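Probable glutathione S-transferase (PDB 6JWK) probably isomerises maleylpyruvate, and perhaps related maleyl compounds, with glutathione as cofactor, as a zeta-class member of the glutathione S-transferase superfamily. Local coordinates at residues B[19-24]-B[158-163]; B[51-56]-B[67-72]; B[81-84]-B[89-92]; B[97-102]-B[140-145]; B[144-149]-B[184-189]. All coordinates share one frame; numbering follows the deposited sequence.

Contact 1 (B[19-24]-B[158-163]); sequences LALKGL and AAAGIV
Leu21 meets Ala160 with the two methyl groups at its tip. Leu21 CD1 lies 3.9 Å from Ala160 O and 4.0 Å from Ala160 CB. Its twin is close too, with Leu21 CD2 at 4.2 Å from Ala160 CB. The Ala160 methyl therefore faces the fork of the leucine, and CD1 reaches on toward Gly161 N, 4.4 Å away. No hydrogen bond crosses between the segments. CG of Leu21 is anti to its carbonyl carbon (chi1 -69°), and this turns the fork out from the last turn of helix 10-22 toward the other segment.

Both sides of the contact are helix ends. Helix 10-22 closes in a Schellman motif at Gly23, whose phi is 80°. Within it, Gly23 N bonds to Ala20 O at 3.0 Å and Leu24 N to Leu19 O at 2.9 Å. On the other side Gly161 is the N-cap of helix 162-176. Its N is hydrogen-bonded to the side chain of Glu164. Ile162 is tied through its backbone to Leu82, which also packs on Leu21. Phe200 covers both Leu21 and Ala160.

The contact joins the thioredoxin-like N-terminal domain to the helical C-terminal domain of the glutathione transferase fold. Its grip is apolar and small, with 95 Å² buried. Dispersion and the exclusion of water are the likely forces here, while the polar bonds nearby probably set the two helix ends that carry these groups.

Contact 2 (B[51-56]-B[67-72]); sequences ALPTLV and LAIIDY
Leu55 turns its CG anti to the backbone N (chi1 -177°), which carries its fork, and so CD2, to Tyr72. Ile69 places CG1 anti to its carbonyl carbon (chi1 -71°), which turns both its branches to the strand. There they meet the root of the leucine: Leu55 CB is 4.1 Å from Ile69 CG1 and 4.2 Å from Ile69 CG2. The two side chains cross obliquely. Further out, Leu55 CD2 comes to 4.0 Å from Tyr72 CD2, at the ring edge and near the ring plane. The leucine and tyrosine side chains stand at about a right angle. Leu55 CD2 thus lies between that edge and Ile69 CG2, which is 4.2 Å away.

The end of Ile69 reaches the backbone of strand 54-56, with Ile69 CD1 4.1 Å from Leu55 N. It also nears the proline ring, where Pro53 CG is 4.4 Å from Ile69 CD1. The peptide bond before Pro53 is cis. A cis-proline just ahead of this strand is a hallmark of the thioredoxin fold, and in related transferases the backbone beside it binds glutathione. Leu52 O accepts a hydrogen bond from Thr11 OG1 on helix 10-22.

Helix 66-76 thus packs on the sheet, with Phe63 of strand 62-63 stacked on Tyr72 and touching Leu55 and Ile69. Leu67, Ala68 and Tyr72 also pack on the second subunit. No hydrogen bond crosses between the segments, and their side chains meet as hydrocarbon with one ring edge.

Contact 3 (B[81-84]-B[89-92]); sequences RLIP and HRAQ
Arg90 NH2 donates to Pro84 O at 3.0 Å, and the same nitrogen also bonds to Leu85 O. The bond to Pro84 is fairly straight, with an N-H...O angle of 157°. Pro84 O lies at the edge of the guanidinium, close to its plane. Seen from the acceptor, the nitrogen stands tilted by 23° from the carbonyl plane.

The chain of Arg90 bends at chi3 (56°), which turns the guanidinium so that its edge meets Pro84 O. Its aliphatic part is used as well. Ile83 CG2 lies 3.6 Å from Arg90 CD and 3.7 Å from Arg90 CG. The proline ring rests on the first turn of helix 87-103. There Pro84 CB is 3.8 Å from Arg90 N, and Pro84 CG is 3.9 Å from His89 O. The His89 side chain joins through its root alone, with its CB 4.0 Å from Pro84 CB.

Segment 81-84 is part of the linker between helix 66-76 and helix 87-103, which passes from the thioredoxin-like domain to the helical domain. Asp74 of helix 66-76 accepts hydrogen bonds from Leu82 N and Ile83 N.

One guanidinium therefore serves two tasks. Its NH2 binds two backbone carbonyls of the linker, and its NE forms a salt bridge across the dimer with Asp71 of the second subunit. The two carbonyl bonds probably limit its rotation and so help to aim NE at that acid.

Contact 4 (B[97-102]-B[140-145]); sequences ALLVAC and AAAETL
Leu99 CD2 rests on the face of the peptide group that joins Ala141 to Ala142. It stands almost straight above Ala142 N, at 3.6 Å, and no aromatic ring takes part. The same methyl touches three side chains around that peptide. It is 3.9 Å from Ala141 CB, 4.0 Å from Ala142 CB and 3.8 Å from Leu145 CD1. One methyl thus sits among two alanines and a leucine of one helical face. CG of Leu99 is anti to the backbone N (chi1 174°), and this carries CD2 across to the facing helix.

The two segments run antiparallel, at 167°, and their axes come within 10.2 Å. They belong to helix 87-103 and helix 124-149, two long members of the all-helical C-terminal domain found in glutathione transferases. The small alanine side chains are consistent with the close approach of the leucine methyl to the backbone.

Around this pair, Leu96 of helix 87-103 touches both Ala142 and Leu145. Val100 packs on Cys166 and Gln170 of helix 162-176. The dimer partner also comes close, with Gln65 of the second subunit lying on Leu98 and Leu99, and Cys102 packing on Cys102 of that subunit.

Contact 5 (B[144-149]-B[184-189]); sequences TLLNRH and YPALLE
Leu146 and Ala186 have the most surface buried in this contact. Leu146 CD2 lies over the face of the Ala186 carbonyl, 3.5 Å from its O and 3.7 Å from its C. The same methyl is 3.8 Å from Ala186 CB. It also meets a second branch, with Leu187 CD2 at 3.8 Å. The leucine thus enters beside the first turn of helix 185-195 and touches backbone and side chains together. CG of Leu146 is anti to its backbone N (chi1 177°), which carries CD2 to that turn.

Ala186 is touched from a second quarter by Asn147. Asn147 OD1 stands 3.4 Å from Ala186 CB, a plain van der Waals contact at the more exposed margin. No hydrogen bond links the two segments. The polar tie comes from the preceding turn of helix 124-149, where the carboxylate of Glu143 accepts hydrogen bonds from Ala186 N and Leu187 N. This holds two backbone N-H groups at the start of helix 185-195, just after the N-cap residue Tyr184.

The axes of segments 144-149 and 185-189 stand at 78° and come within 9.5 Å. Both belong to the helical C-terminal domain. Leu146 packs on Phe155, and neighbouring Leu145 faces helix 87-103. The first turn of helix 185-195 thus sits against the last turns of helix 124-149, and its Leu187 also packs on Leu167 of helix 162-176.

Contacts 1 and 2 are buried; contacts 3, 4 and 5 are partly buried. Contact 1 joins the two domains, contact 2 lies within the thioredoxin-like one, and contacts 4 and 5 lie within the helical one. Contact 3 ties the interdomain linker to the first turn of helix 87-103, which contact 4 also uses. Contacts 4 and 5 share helix 124-149; the paired segments run nearly antiparallel in contact 4 and cross steeply in contact 5. Four contacts have no hydrogen bond between their segments; contact 3 adds an arginine-carbonyl bond. Ile162 of contact 1 packs on Ile70 of contact 2 and Ala97 of contact 4. Contacts 2, 3 and 4 border the second subunit; 1 and 5 do not.

Contact 1 (B[19-24]-B[158-163])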
# COMPACT_ATOMS: atom_id res chain seq x y z
N LEU B 19 6.12 16.21 5.76
CA LEU B 19 6.97 17.04 6.65
C LEU B 19 6.64 18.54 6.45
O LEU B 19 6.62 19.26 7.46
CB LEU B 19 8.45 16.73 6.38
CG LEU B 19 8.87 15.33 6.82
CD1 LEU B 19 10.25 14.96 6.27
CD2 LEU B 19 8.88 15.21 8.35
N ALA B 20 6.48 19.01 5.22
CA ALA B 20 6.20 20.43 4.92
C ALA B 20 4.87 20.80 5.56
O ALA B 20 4.85 21.82 6.25
CB ALA B 20 6.24 20.72 3.45
N LEU B 21 3.84 19.95 5.47
CA LEU B 21 2.53 20.26 6.11
C LEU B 21 2.67 20.36 7.63
O LEU B 21 1.95 21.17 8.26
CB LEU B 21 1.50 19.20 5.70
CG LEU B 21 1.09 19.26 4.23
CD1 LEU B 21 0.25 18.03 3.89
CD2 LEU B 21 0.31 20.55 3.96
N LYS B 22 3.57 19.58 8.23
CA LYS B 22 3.79 19.61 9.69
C LYS B 22 4.64 20.83 10.08
O LYS B 22 4.63 21.14 11.25
CB LYS B 22 4.53 18.34 10.16
CG LYS B 22 3.72 17.06 10.03
CD LYS B 22 2.59 16.96 11.00
CE LYS B 22 2.05 15.55 11.16
NZ LYS B 22 0.70 15.59 11.80
N GLY B 23 5.41 21.41 9.15
CA GLY B 23 6.40 22.48 9.40
C GLY B 23 7.71 21.92 9.94
O GLY B 23 8.37 22.63 10.71
N LEU B 24 8.09 20.70 9.54
CA LEU B 24 9.33 20.00 9.96
C LEU B 24 10.27 19.77 8.76
O LEU B 24 11.02 18.78 8.77
CB LEU B 24 8.93 18.63 10.55
CG LEU B 24 8.00 18.64 11.76
CD1 LEU B 24 7.50 17.24 12.05
CD2 LEU B 24 8.69 19.21 12.98
N ALA B 158 -10.66 20.84 5.30
CA ALA B 158 -10.11 22.16 4.92
C ALA B 158 -8.57 22.08 4.83
O ALA B 158 -7.96 23.08 4.44
CB ALA B 158 -10.55 23.20 5.93
N ALA B 159 -7.96 20.96 5.23
CA ALA B 159 -6.47 20.80 5.21
C ALA B 159 -6.05 19.60 4.33
O ALA B 159 -6.72 18.57 4.36
CB ALA B 159 -5.97 20.62 6.61
N ALA B 160 -4.93 19.71 3.62
CA ALA B 160 -4.27 18.61 2.90
C ALA B 160 -3.78 17.53 3.88
O ALA B 160 -3.46 17.80 5.07
CB ALA B 160 -3.13 19.16 2.08
N GLY B 161 -3.75 16.29 3.40
CA GLY B 161 -3.35 15.16 4.26
C GLY B 161 -2.82 14.02 3.42
O GLY B 161 -2.32 14.27 2.30
N ILE B 162 -2.92 12.81 3.96
CA ILE B 162 -2.31 11.62 3.34
C ILE B 162 -2.77 11.47 1.88
O ILE B 162 -1.98 11.05 1.03
CB ILE B 162 -2.56 10.36 4.19
CG1 ILE B 162 -1.73 9.21 3.63
CG2 ILE B 162 -4.03 10.03 4.28
CD1 ILE B 162 -1.77 7.96 4.49
N VAL B 163 -4.02 11.83 1.54
CA VAL B 163 -4.51 11.63 0.16
C VAL B 163 -3.68 12.50 -0.80
O VAL B 163 -3.21 11.98 -1.88
CB VAL B 163 -6.02 11.91 0.11
CG1 VAL B 163 -6.47 12.10 -1.31
CG2 VAL B 163 -6.80 10.80 0.79

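Contact 2 (B[51-56]-B[67-72])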
# COMPACT_ATOMS: atom_id res chain seq x y z
N ALA B 51 16.08 1.43 0.05
CA ALA B 51 15.02 2.06 -0.79
C ALA B 51 14.50 3.32 -0.08
O ALA B 51 14.26 3.26 1.14
CB ALA B 51 13.91 1.07 -1.08
N LEU B 52 14.41 4.44 -0.80
CA LEU B 52 14.09 5.77 -0.23
C LEU B 52 12.57 5.92 -0.20
O LEU B 52 11.87 5.18 -0.87
CB LEU B 52 14.75 6.85 -1.09
CG LEU B 52 16.28 6.84 -1.14
CD1 LEU B 52 16.79 7.92 -2.10
CD2 LEU B 52 16.91 7.01 0.25
N PRO B 53 12.00 6.83 0.61
CA PRO B 53 12.78 7.59 1.58
C PRO B 53 13.10 6.77 2.84
O PRO B 53 12.49 5.76 3.04
CB PRO B 53 11.85 8.75 1.90
CG PRO B 53 10.46 8.12 1.80
CD PRO B 53 10.55 7.07 0.71
N THR B 54 13.97 7.27 3.72
CA THR B 54 14.18 6.68 5.05
C THR B 54 14.06 7.79 6.08
O THR B 54 14.91 8.70 6.03
CB THR B 54 15.54 5.97 5.14
OG1 THR B 54 15.64 5.06 4.05
CG2 THR B 54 15.71 5.18 6.42
N LEU B 55 13.13 7.66 7.01
CA LEU B 55 13.07 8.57 8.17
C LEU B 55 14.01 8.01 9.23
O LEU B 55 13.94 6.79 9.46
CB LEU B 55 11.65 8.66 8.69
CG LEU B 55 11.49 9.63 9.85
CD1 LEU B 55 11.48 11.06 9.34
CD2 LEU B 55 10.25 9.32 10.66
N VAL B 56 14.89 8.83 9.81
CA VAL B 56 15.87 8.38 10.85
C VAL B 56 15.62 9.24 12.09
O VAL B 56 15.83 10.45 11.98
CB VAL B 56 17.32 8.46 10.34
CG1 VAL B 56 18.34 8.10 11.42
CG2 VAL B 56 17.56 7.59 9.12
N LEU B 67 3.86 5.45 3.55
CA LEU B 67 2.59 5.56 4.32
C LEU B 67 2.77 5.20 5.81
O LEU B 67 2.07 5.80 6.63
CB LEU B 67 1.48 4.68 3.75
CG LEU B 67 1.14 4.88 2.28
CD1 LEU B 67 -0.32 4.49 2.04
CD2 LEU B 67 1.42 6.26 1.77
N ALA B 68 3.69 4.31 6.19
CA ALA B 68 3.97 4.08 7.63
C ALA B 68 4.59 5.36 8.21
O ALA B 68 4.29 5.73 9.37
CB ALA B 68 4.84 2.86 7.82
N ILE B 69 5.48 6.01 7.47
CA ILE B 69 6.18 7.21 7.96
C ILE B 69 5.11 8.30 8.14
O ILE B 69 5.14 9.00 9.14
CB ILE B 69 7.30 7.66 7.02
CG1 ILE B 69 8.47 6.69 7.06
CG2 ILE B 69 7.72 9.08 7.36
CD1 ILE B 69 9.30 6.67 5.78
N ILE B 70 4.22 8.45 7.17
CA ILE B 70 3.20 9.53 7.31
C ILE B 70 2.38 9.29 8.58
O ILE B 70 2.11 10.26 9.36
CB ILE B 70 2.37 9.64 6.04
CG1 ILE B 70 3.24 10.27 4.96
CG2 ILE B 70 1.08 10.40 6.27
CD1 ILE B 70 2.58 10.23 3.60
N ASP B 71 1.93 8.06 8.77
CA ASP B 71 1.16 7.66 9.99
C ASP B 71 1.98 7.96 11.26
O ASP B 71 1.43 8.53 12.20
CB ASP B 71 0.83 6.17 9.96
CG ASP B 71 -0.05 5.77 11.14
OD1 ASP B 71 -1.23 6.08 11.06
OD2 ASP B 71 0.46 5.19 12.12
N TYR B 72 3.26 7.63 11.29
CA TYR B 72 4.15 7.88 12.45
C TYR B 72 4.29 9.39 12.74
O TYR B 72 4.31 9.80 13.93
CB TYR B 72 5.51 7.24 12.18
CG TYR B 72 6.43 7.29 13.36
CD1 TYR B 72 6.08 6.69 14.56
CD2 TYR B 72 7.64 7.97 13.30
CE1 TYR B 72 6.92 6.74 15.66
CE2 TYR B 72 8.50 8.01 14.38
CZ TYR B 72 8.14 7.39 15.57
OH TYR B 72 9.00 7.45 16.63

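Contact 3 (B[81-84]-B[89-92])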
# COMPACT_ATOMS: atom_id res chain seq x y z
N ARG B 81 -3.22 17.21 11.38
CA ARG B 81 -3.32 15.75 11.32
C ARG B 81 -3.26 15.30 9.85
O ARG B 81 -3.95 15.86 9.05
CB ARG B 81 -4.59 15.30 12.05
CG ARG B 81 -4.53 13.84 12.44
CD ARG B 81 -5.67 13.44 13.33
NE ARG B 81 -5.39 13.98 14.65
CZ ARG B 81 -4.54 13.45 15.53
NH1 ARG B 81 -4.37 14.06 16.69
NH2 ARG B 81 -3.88 12.34 15.25
N LEU B 82 -2.45 14.31 9.49
CA LEU B 82 -2.39 13.89 8.05
C LEU B 82 -3.39 12.76 7.80
O LEU B 82 -3.73 12.50 6.65
CB LEU B 82 -0.96 13.48 7.68
CG LEU B 82 0.07 14.59 7.81
CD1 LEU B 82 1.45 14.08 7.52
CD2 LEU B 82 -0.25 15.77 6.91
N ILE B 83 -3.79 12.05 8.86
CA ILE B 83 -4.76 10.91 8.78
C ILE B 83 -5.92 11.21 9.70
O ILE B 83 -5.71 11.42 10.89
CB ILE B 83 -4.08 9.56 9.14
CG1 ILE B 83 -2.88 9.29 8.23
CG2 ILE B 83 -5.11 8.43 9.05
CD1 ILE B 83 -2.09 8.08 8.60
N PRO B 84 -7.17 11.17 9.22
CA PRO B 84 -8.31 11.55 10.05
C PRO B 84 -8.49 10.69 11.30
O PRO B 84 -8.16 9.52 11.28
CB PRO B 84 -9.51 11.31 9.13
CG PRO B 84 -8.91 11.39 7.75
CD PRO B 84 -7.57 10.71 7.90
N HIS B 89 -14.09 8.49 8.06
CA HIS B 89 -13.32 9.45 7.24
C HIS B 89 -11.94 8.85 7.03
O HIS B 89 -11.37 9.02 5.95
CB HIS B 89 -13.31 10.84 7.91
CG HIS B 89 -14.69 11.40 8.08
ND1 HIS B 89 -14.93 12.54 8.80
CD2 HIS B 89 -15.89 10.98 7.62
CE1 HIS B 89 -16.24 12.78 8.81
NE2 HIS B 89 -16.83 11.87 8.06
N ARG B 90 -11.40 8.17 8.05
CA ARG B 90 -10.05 7.54 7.93
C ARG B 90 -10.11 6.42 6.87
O ARG B 90 -9.23 6.40 5.96
CB ARG B 90 -9.56 7.03 9.29
CG ARG B 90 -8.18 6.39 9.18
CD ARG B 90 -7.47 6.11 10.48
NE ARG B 90 -8.29 5.29 11.33
CZ ARG B 90 -9.07 5.74 12.31
NH1 ARG B 90 -9.76 4.87 13.04
NH2 ARG B 90 -9.18 7.04 12.57
N ALA B 91 -11.12 5.54 6.92
CA ALA B 91 -11.26 4.41 5.98
C ALA B 91 -11.34 4.96 4.56
O ALA B 91 -10.69 4.41 3.67
CB ALA B 91 -12.46 3.55 6.31
N GLN B 92 -12.07 6.06 4.36
CA GLN B 92 -12.23 6.69 3.02
C GLN B 92 -10.91 7.30 2.55
O GLN B 92 -10.58 7.16 1.39
CB GLN B 92 -13.38 7.70 3.13
CG GLN B 92 -14.73 6.98 3.18
CD GLN B 92 -15.90 7.93 3.33
OE1 GLN B 92 -15.77 9.03 3.88
NE2 GLN B 92 -17.07 7.45 2.93

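Contact 4 (B[97-102]-B[140-145])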
# COMPACT_ATOMS: atom_id res chain seq x y z
N ALA B 97 -5.77 6.79 -0.72
CA ALA B 97 -4.28 6.77 -0.60
C ALA B 97 -3.72 5.41 -1.05
O ALA B 97 -2.70 5.40 -1.75
CB ALA B 97 -3.85 7.13 0.81
N LEU B 98 -4.37 4.31 -0.66
CA LEU B 98 -3.91 2.92 -0.91
C LEU B 98 -4.21 2.58 -2.36
O LEU B 98 -3.39 1.86 -2.94
CB LEU B 98 -4.57 1.93 0.05
CG LEU B 98 -4.05 2.09 1.46
CD1 LEU B 98 -5.04 1.47 2.43
CD2 LEU B 98 -2.66 1.46 1.60
N LEU B 99 -5.25 3.16 -2.95
CA LEU B 99 -5.45 2.98 -4.41
C LEU B 99 -4.22 3.45 -5.18
O LEU B 99 -3.74 2.74 -6.09
CB LEU B 99 -6.70 3.74 -4.84
CG LEU B 99 -7.00 3.80 -6.33
CD1 LEU B 99 -7.30 2.41 -6.90
CD2 LEU B 99 -8.22 4.69 -6.51
N VAL B 100 -3.73 4.65 -4.88
CA VAL B 100 -2.49 5.17 -5.50
C VAL B 100 -1.28 4.30 -5.10
O VAL B 100 -0.55 3.86 -6.01
CB VAL B 100 -2.28 6.63 -5.09
CG1 VAL B 100 -0.97 7.15 -5.67
CG2 VAL B 100 -3.50 7.43 -5.57
N ALA B 101 -1.09 4.04 -3.81
CA ALA B 101 0.16 3.47 -3.26
C ALA B 101 0.27 1.97 -3.55
O ALA B 101 1.37 1.46 -3.51
CB ALA B 101 0.27 3.81 -1.78
N CYS B 102 -0.84 1.27 -3.76
CA CYS B 102 -0.91 -0.20 -4.00
C CYS B 102 -1.24 -0.52 -5.46
O CYS B 102 -0.68 -1.48 -5.96
CB CYS B 102 -1.96 -0.89 -3.14
SG CYS B 102 -1.61 -0.71 -1.38
N ALA B 140 -9.07 6.86 -12.98
CA ALA B 140 -10.53 6.89 -13.17
C ALA B 140 -11.22 6.54 -11.84
O ALA B 140 -12.23 7.18 -11.49
CB ALA B 140 -10.94 5.92 -14.26
N ALA B 141 -10.68 5.57 -11.12
CA ALA B 141 -11.26 5.13 -9.82
C ALA B 141 -10.99 6.24 -8.79
O ALA B 141 -11.89 6.52 -8.02
CB ALA B 141 -10.68 3.78 -9.40
N ALA B 142 -9.82 6.88 -8.84
CA ALA B 142 -9.41 7.94 -7.87
C ALA B 142 -10.34 9.16 -8.03
O ALA B 142 -10.80 9.68 -7.04
CB ALA B 142 -7.96 8.33 -8.09
N GLU B 143 -10.62 9.54 -9.26
CA GLU B 143 -11.53 10.69 -9.60
C GLU B 143 -12.88 10.39 -8.94
O GLU B 143 -13.42 11.26 -8.27
CB GLU B 143 -11.60 10.83 -11.13
CG GLU B 143 -12.60 11.86 -11.64
CD GLU B 143 -12.10 13.30 -11.63
OE1 GLU B 143 -10.89 13.49 -11.22
OE2 GLU B 143 -12.89 14.24 -11.99
N THR B 144 -13.41 9.18 -9.09
CA THR B 144 -14.73 8.78 -8.50
C THR B 144 -14.67 8.82 -6.98
O THR B 144 -15.61 9.39 -6.35
CB THR B 144 -15.17 7.40 -9.03
OG1 THR B 144 -15.34 7.60 -10.41
CG2 THR B 144 -16.46 6.89 -8.43
N LEU B 145 -13.60 8.30 -6.36
CA LEU B 145 -13.55 8.31 -4.87
C LEU B 145 -13.51 9.77 -4.39
O LEU B 145 -14.07 10.06 -3.35
CB LEU B 145 -12.34 7.52 -4.35
CG LEU B 145 -12.38 6.02 -4.63
CD1 LEU B 145 -11.11 5.39 -4.11
CD2 LEU B 145 -13.60 5.30 -4.05

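Contact 5 (B[144-149]-B[184-189])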
# COMPACT_ATOMS: atom_id res chain seq x y z
N THR B 144 -13.41 9.18 -9.09
CA THR B 144 -14.73 8.78 -8.50
C THR B 144 -14.67 8.82 -6.98
O THR B 144 -15.61 9.39 -6.35
CB THR B 144 -15.17 7.40 -9.03
OG1 THR B 144 -15.34 7.60 -10.41
CG2 THR B 144 -16.46 6.89 -8.43
N LEU B 145 -13.60 8.30 -6.36
CA LEU B 145 -13.55 8.31 -4.87
C LEU B 145 -13.51 9.77 -4.39
O LEU B 145 -14.07 10.06 -3.35
CB LEU B 145 -12.34 7.52 -4.35
CG LEU B 145 -12.38 6.02 -4.63
CD1 LEU B 145 -11.11 5.39 -4.11
CD2 LEU B 145 -13.60 5.30 -4.05
N LEU B 146 -12.73 10.62 -5.05
CA LEU B 146 -12.61 12.05 -4.66
C LEU B 146 -14.00 12.69 -4.75
O LEU B 146 -14.42 13.28 -3.76
CB LEU B 146 -11.59 12.77 -5.55
CG LEU B 146 -11.44 14.26 -5.29
CD1 LEU B 146 -10.98 14.52 -3.87
CD2 LEU B 146 -10.48 14.88 -6.30
N ASN B 147 -14.68 12.51 -5.88
CA ASN B 147 -16.04 13.09 -6.10
C ASN B 147 -17.05 12.57 -5.10
O ASN B 147 -17.86 13.37 -4.66
CB ASN B 147 -16.58 12.77 -7.48
CG ASN B 147 -15.91 13.60 -8.54
OD1 ASN B 147 -15.53 14.74 -8.27
ND2 ASN B 147 -15.76 13.04 -9.73
N ARG B 148 -16.98 11.31 -4.67
CA ARG B 148 -18.01 10.69 -3.79
C ARG B 148 -17.68 10.84 -2.32
O ARG B 148 -18.62 10.86 -1.54
CB ARG B 148 -18.20 9.20 -4.12
CG ARG B 148 -18.66 9.07 -5.56
CD ARG B 148 -19.51 7.89 -5.84
NE ARG B 148 -20.03 8.02 -7.19
CZ ARG B 148 -20.78 7.10 -7.77
NH1 ARG B 148 -21.13 6.03 -7.08
NH2 ARG B 148 -21.23 7.30 -8.99
N HIS B 149 -16.42 10.95 -1.90
CA HIS B 149 -16.12 10.81 -0.46
C HIS B 149 -15.41 12.02 0.14
O HIS B 149 -15.19 12.00 1.36
CB HIS B 149 -15.33 9.52 -0.21
CG HIS B 149 -16.09 8.29 -0.59
ND1 HIS B 149 -15.45 7.15 -1.10
CD2 HIS B 149 -17.41 7.99 -0.54
CE1 HIS B 149 -16.38 6.24 -1.38
NE2 HIS B 149 -17.59 6.74 -1.07
N TYR B 184 -9.68 13.53 -15.70
CA TYR B 184 -9.69 13.65 -14.21
C TYR B 184 -9.75 15.12 -13.79
O TYR B 184 -8.86 15.62 -13.06
CB TYR B 184 -8.51 12.86 -13.64
CG TYR B 184 -8.16 11.62 -14.44
CD1 TYR B 184 -9.02 10.53 -14.50
CD2 TYR B 184 -7.04 11.60 -15.27
CE1 TYR B 184 -8.76 9.43 -15.31
CE2 TYR B 184 -6.74 10.50 -16.06
CZ TYR B 184 -7.60 9.41 -16.07
OH TYR B 184 -7.31 8.39 -16.93
N PRO B 185 -10.83 15.88 -14.12
CA PRO B 185 -10.86 17.31 -13.77
C PRO B 185 -10.85 17.56 -12.25
O PRO B 185 -10.18 18.48 -11.80
CB PRO B 185 -12.13 17.85 -14.48
CG PRO B 185 -13.02 16.60 -14.59
CD PRO B 185 -12.05 15.45 -14.85
N ALA B 186 -11.51 16.72 -11.45
CA ALA B 186 -11.50 16.94 -9.99
C ALA B 186 -10.06 16.67 -9.49
O ALA B 186 -9.58 17.42 -8.60
CB ALA B 186 -12.57 16.11 -9.26
N LEU B 187 -9.36 15.66 -10.02
CA LEU B 187 -7.97 15.39 -9.55
C LEU B 187 -7.08 16.59 -9.92
O LEU B 187 -6.32 17.07 -9.03
CB LEU B 187 -7.40 14.10 -10.16
CG LEU B 187 -8.06 12.76 -9.80
CD1 LEU B 187 -7.25 11.61 -10.38
CD2 LEU B 187 -8.25 12.58 -8.29
N LEU B 188 -7.22 17.12 -11.14
CA LEU B 188 -6.44 18.30 -11.59
C LEU B 188 -6.75 19.50 -10.68
O LEU B 188 -5.82 20.18 -10.24
CB LEU B 188 -6.67 18.61 -13.07
CG LEU B 188 -6.18 17.52 -14.01
CD1 LEU B 188 -6.58 17.82 -15.46
CD2 LEU B 188 -4.68 17.34 -13.89
N GLU B 189 -7.99 19.71 -10.32
CA GLU B 189 -8.35 20.86 -9.49
C GLU B 189 -7.72 20.69 -8.10
O GLU B 189 -7.20 21.68 -7.53
CB GLU B 189 -9.88 20.99 -9.46
CG GLU B 189 -10.36 22.03 -8.48
CD GLU B 189 -11.87 22.01 -8.34
OE1 GLU B 189 -12.42 20.99 -7.81
OE2 GLU B 189 -12.48 22.97 -8.80